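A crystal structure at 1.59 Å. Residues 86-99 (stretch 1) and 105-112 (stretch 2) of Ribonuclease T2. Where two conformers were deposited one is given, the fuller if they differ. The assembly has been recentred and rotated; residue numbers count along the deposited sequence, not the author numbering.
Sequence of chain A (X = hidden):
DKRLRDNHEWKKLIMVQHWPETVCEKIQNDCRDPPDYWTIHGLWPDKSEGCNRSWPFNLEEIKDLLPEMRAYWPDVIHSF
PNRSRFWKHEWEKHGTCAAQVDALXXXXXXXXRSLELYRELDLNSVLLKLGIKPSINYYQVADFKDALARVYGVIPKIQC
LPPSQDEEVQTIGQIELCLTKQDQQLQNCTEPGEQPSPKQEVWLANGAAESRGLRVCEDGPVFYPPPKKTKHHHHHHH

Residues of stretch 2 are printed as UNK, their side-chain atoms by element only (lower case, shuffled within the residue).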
# COMPACT_ATOMS: atom_id res chain seq x y z
N PHE A 86 2.64 1.20 13.69
CA PHE A 86 2.00 0.80 12.41
C PHE A 86 2.49 -0.54 11.93
O PHE A 86 1.70 -1.36 11.53
CB PHE A 86 2.28 1.93 11.41
CG PHE A 86 1.92 1.66 9.99
CD1 PHE A 86 0.74 1.08 9.66
CD2 PHE A 86 2.77 2.11 8.97
CE1 PHE A 86 0.40 0.87 8.30
CE2 PHE A 86 2.47 1.93 7.67
CZ PHE A 86 1.27 1.28 7.31
N TRP A 87 3.81 -0.74 11.99
CA TRP A 87 4.35 -2.00 11.48
C TRP A 87 3.89 -3.15 12.39
O TRP A 87 3.65 -4.25 11.88
CB TRP A 87 5.90 -1.89 11.48
CG TRP A 87 6.35 -0.85 10.59
CD1 TRP A 87 5.73 -0.40 9.44
CD2 TRP A 87 7.52 -0.07 10.77
NE1 TRP A 87 6.50 0.64 8.89
CE2 TRP A 87 7.59 0.86 9.67
CE3 TRP A 87 8.50 -0.05 11.75
CZ2 TRP A 87 8.66 1.77 9.54
CZ3 TRP A 87 9.55 0.84 11.62
CH2 TRP A 87 9.61 1.75 10.55
N LYS A 88 3.76 -2.89 13.70
CA LYS A 88 3.29 -3.90 14.60
C LYS A 88 1.86 -4.29 14.14
O LYS A 88 1.53 -5.48 14.13
CB LYS A 88 3.27 -3.34 16.02
CG LYS A 88 2.57 -4.26 17.01
CD LYS A 88 2.67 -3.59 18.40
CE LYS A 88 1.66 -4.15 19.39
NZ LYS A 88 2.09 -5.50 19.82
N HIS A 89 1.03 -3.27 13.88
CA HIS A 89 -0.34 -3.52 13.43
C HIS A 89 -0.34 -4.38 12.17
O HIS A 89 -1.07 -5.37 12.07
CB HIS A 89 -1.05 -2.18 13.16
CG HIS A 89 -2.39 -2.32 12.52
ND1 HIS A 89 -3.53 -2.55 13.26
CD2 HIS A 89 -2.78 -2.25 11.22
CE1 HIS A 89 -4.56 -2.66 12.44
NE2 HIS A 89 -4.14 -2.48 11.20
N GLU A 90 0.52 -4.05 11.23
CA GLU A 90 0.57 -4.78 9.98
C GLU A 90 1.02 -6.20 10.24
O GLU A 90 0.51 -7.15 9.61
CB GLU A 90 1.48 -4.13 8.98
CG GLU A 90 0.84 -2.77 8.51
CD GLU A 90 -0.45 -2.95 7.73
OE1 GLU A 90 -0.55 -3.85 6.85
OE2 GLU A 90 -1.40 -2.19 8.01
N TRP A 91 2.06 -6.36 11.07
CA TRP A 91 2.50 -7.72 11.38
C TRP A 91 1.38 -8.55 12.03
O TRP A 91 1.11 -9.69 11.65
CB TRP A 91 3.71 -7.70 12.32
CG TRP A 91 4.00 -9.15 12.78
CD1 TRP A 91 3.74 -9.68 14.03
CD2 TRP A 91 4.42 -10.23 11.96
NE1 TRP A 91 4.07 -11.00 14.04
CE2 TRP A 91 4.45 -11.37 12.77
CE3 TRP A 91 4.77 -10.35 10.60
CZ2 TRP A 91 4.84 -12.65 12.29
CZ3 TRP A 91 5.24 -11.63 10.14
CH2 TRP A 91 5.21 -12.74 10.96
N GLU A 92 0.73 -8.01 13.05
CA GLU A 92 -0.19 -8.78 13.88
C GLU A 92 -1.47 -9.10 13.08
O GLU A 92 -2.00 -10.26 13.09
CB GLU A 92 -0.34 -8.04 15.25
CG GLU A 92 1.06 -8.03 15.95
CD GLU A 92 1.19 -7.53 17.40
OE1 GLU A 92 0.20 -6.98 17.96
OE2 GLU A 92 2.29 -7.69 18.01
N LYS A 93 -1.90 -8.11 12.28
CA LYS A 93 -3.11 -8.30 11.50
C LYS A 93 -2.89 -9.15 10.27
O LYS A 93 -3.74 -9.95 9.97
CB LYS A 93 -3.72 -6.97 11.12
CG LYS A 93 -5.14 -7.05 10.50
CD LYS A 93 -5.68 -5.63 10.24
CE LYS A 93 -7.20 -5.59 10.02
NZ LYS A 93 -7.98 -5.89 11.29
N HIS A 94 -1.76 -8.97 9.58
CA HIS A 94 -1.60 -9.54 8.26
C HIS A 94 -0.44 -10.52 8.16
O HIS A 94 -0.58 -11.59 7.58
CB HIS A 94 -1.39 -8.41 7.23
CG HIS A 94 -2.53 -7.44 7.19
ND1 HIS A 94 -3.81 -7.80 6.84
CD2 HIS A 94 -2.58 -6.14 7.56
CE1 HIS A 94 -4.59 -6.73 6.94
NE2 HIS A 94 -3.87 -5.71 7.36
N GLY A 95 0.69 -10.14 8.76
CA GLY A 95 1.94 -10.95 8.60
C GLY A 95 1.80 -12.31 9.26
O GLY A 95 2.24 -13.29 8.69
N THR A 96 1.13 -12.40 10.42
CA THR A 96 1.00 -13.69 11.09
C THR A 96 0.24 -14.65 10.19
O THR A 96 0.53 -15.82 10.20
CB THR A 96 0.28 -13.56 12.46
OG1 THR A 96 -1.00 -13.00 12.22
CG2 THR A 96 1.12 -12.68 13.38
N CYS A 97 -0.73 -14.16 9.42
CA CYS A 97 -1.44 -15.00 8.42
C CYS A 97 -0.60 -15.32 7.18
O CYS A 97 -0.54 -16.46 6.69
CB CYS A 97 -2.72 -14.29 7.97
SG CYS A 97 -3.83 -13.87 9.37
N ALA A 98 0.14 -14.29 6.71
CA ALA A 98 0.97 -14.42 5.51
C ALA A 98 2.07 -15.43 5.76
O ALA A 98 2.54 -16.12 4.82
CB ALA A 98 1.59 -13.08 5.14
N ALA A 99 2.41 -15.63 7.05
CA ALA A 99 3.51 -16.58 7.40
C ALA A 99 3.24 -18.07 7.14
O ALA A 99 4.11 -18.91 7.29
CB ALA A 99 3.89 -16.41 8.86
N UNK A 105 7.58 -16.59 6.02
CA UNK A 105 7.35 -17.31 7.28
C UNK A 105 8.16 -16.81 8.48
O UNK A 105 8.31 -17.51 9.48
n UNK A 105 9.04 -20.63 6.96
o UNK A 105 9.79 -18.52 6.95
c UNK A 105 7.43 -18.83 7.05
c UNK A 105 8.86 -19.32 7.00
N UNK A 106 8.62 -15.57 8.42
CA UNK A 106 9.25 -14.94 9.57
C UNK A 106 8.99 -13.47 9.42
O UNK A 106 8.67 -13.03 8.35
o UNK A 106 11.45 -14.51 8.59
c UNK A 106 10.76 -15.22 9.64
N UNK A 107 9.15 -12.71 10.50
CA UNK A 107 8.99 -11.29 10.39
C UNK A 107 9.93 -10.71 9.34
O UNK A 107 9.52 -9.87 8.49
c UNK A 107 7.86 -10.41 13.97
c UNK A 107 7.88 -11.03 12.59
n UNK A 107 7.45 -11.21 15.00
o UNK A 107 8.19 -9.26 14.11
c UNK A 107 9.07 -10.58 11.74
N UNK A 108 11.19 -11.10 9.40
CA UNK A 108 12.15 -10.53 8.47
C UNK A 108 11.79 -10.87 7.02
O UNK A 108 11.96 -10.04 6.12
c UNK A 108 14.89 -9.03 8.08
c UNK A 108 16.29 -8.68 7.43
n UNK A 108 17.45 -9.42 8.01
c UNK A 108 13.58 -11.01 8.82
c UNK A 108 14.60 -10.47 7.88
N UNK A 109 11.33 -12.09 6.79
CA UNK A 109 11.04 -12.53 5.43
C UNK A 109 9.79 -11.83 4.92
O UNK A 109 9.77 -11.38 3.78
n UNK A 109 11.59 -18.50 4.87
c UNK A 109 11.48 -16.98 4.52
c UNK A 109 10.88 -14.06 5.39
c UNK A 109 12.09 -16.26 5.70
c UNK A 109 12.22 -14.74 5.40
N UNK A 110 8.76 -11.73 5.75
CA UNK A 110 7.56 -11.04 5.36
C UNK A 110 7.82 -9.56 5.04
O UNK A 110 7.42 -9.05 4.00
c UNK A 110 5.35 -10.31 6.37
c UNK A 110 6.57 -11.16 6.55
c UNK A 110 3.05 -8.83 6.04
c UNK A 110 3.20 -9.93 5.32
o UNK A 110 1.89 -8.08 5.86
c UNK A 110 4.04 -8.37 6.90
c UNK A 110 5.19 -9.12 7.07
c UNK A 110 4.36 -10.70 5.49
N UNK A 111 8.41 -8.83 5.99
CA UNK A 111 8.64 -7.44 5.70
C UNK A 111 9.66 -7.27 4.57
O UNK A 111 9.47 -6.36 3.74
c UNK A 111 6.09 -5.11 8.63
c UNK A 111 7.97 -6.44 7.91
c UNK A 111 7.80 -7.21 9.05
c UNK A 111 9.09 -6.71 6.98
c UNK A 111 7.13 -5.36 7.70
c UNK A 111 5.92 -5.94 9.75
c UNK A 111 6.77 -6.99 9.94
N UNK A 112 10.66 -8.16 4.49
CA UNK A 112 11.66 -7.99 3.46
C UNK A 112 11.05 -8.26 2.10
O UNK A 112 11.39 -7.56 1.11
O HOH W 1 1.39 -5.50 5.79

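Position 105 carries two side-chain carbons, the second bearing one oxygen and one nitrogen, a short amide. Its CA-to-CB bond points away overall, yet CB lies 3.3 Å from A99 O. This is N105, its CA 3.9 Å from A99 CA.

Position 106 has one carbon and then one oxygen, the smallest hydroxyl side chain, and its CA-to-CB bond points away from stretch 1. This is S106. It stands right before the helix and caps it: S106 OG accepts from the backbone N of position 109 at 3.0 Å, satisfying an amide that the first turn leaves without a carbonyl partner.

At 107 three carbons follow one another, the third carrying one oxygen and one nitrogen, and the middle carbon lies over the face of the W91 six-membered ring, almost along its normal. The longer amide is Q107. Its contact is CH-pi, with Q107 CG 3.5 Å from W91 CE2, while its amide is hydrogen-bonded elsewhere in the structure.

Position 108 shows four carbons in a row ending in nitrogen, its CA-to-CB bond pointing away, and touches nothing on stretch 1: K108. Position 109 repeats the pattern, again leaving stretch 1 alone, and is K109; K109 NZ donates to N105 OD1 at 2.8 Å.

Position 110 has one carbon, then a six-carbon ring bearing an oxygen. The CA-to-CB bond points toward stretch 1, G95 CA lies over one ring face, and the edge of W91 is directed at the ring's face in an offset edge-to-face pair, planes at 71°. This is Y110. G95 CA is 3.5 Å from Y110 CZ, and A98 CB is 3.5 Å from Y110 CE1. At the hydroxyl, a water donates to both Y110 OH (2.6 Å) and E90 OE1 (2.8 Å).

Position 111 has the same carbon and ring without oxygen, its ring edge meeting W87 O and W91 CB. It is F111, with F111 CZ 3.5 Å from W87 O and 3.8 Å from W91 CB.

Position 112 has no side-chain atoms, is out of reach of stretch 1, and is G112.

The helices cross steeply, at 103°, with no direct hydrogen bond between the stretches; packing does the work. W91 is the hub, meeting Q107, Y110 and F111. G95 supplies the complementary rule: a CB there would sit 3.1 Å from Y110 CE2 and clash with W91 CE3 at 2.1 Å, so bare backbone gives the tyrosine its seat. Polarity enters at the far end of that ring, through the water to E90.

Stretch 2 (105-112) NSQKKYFG
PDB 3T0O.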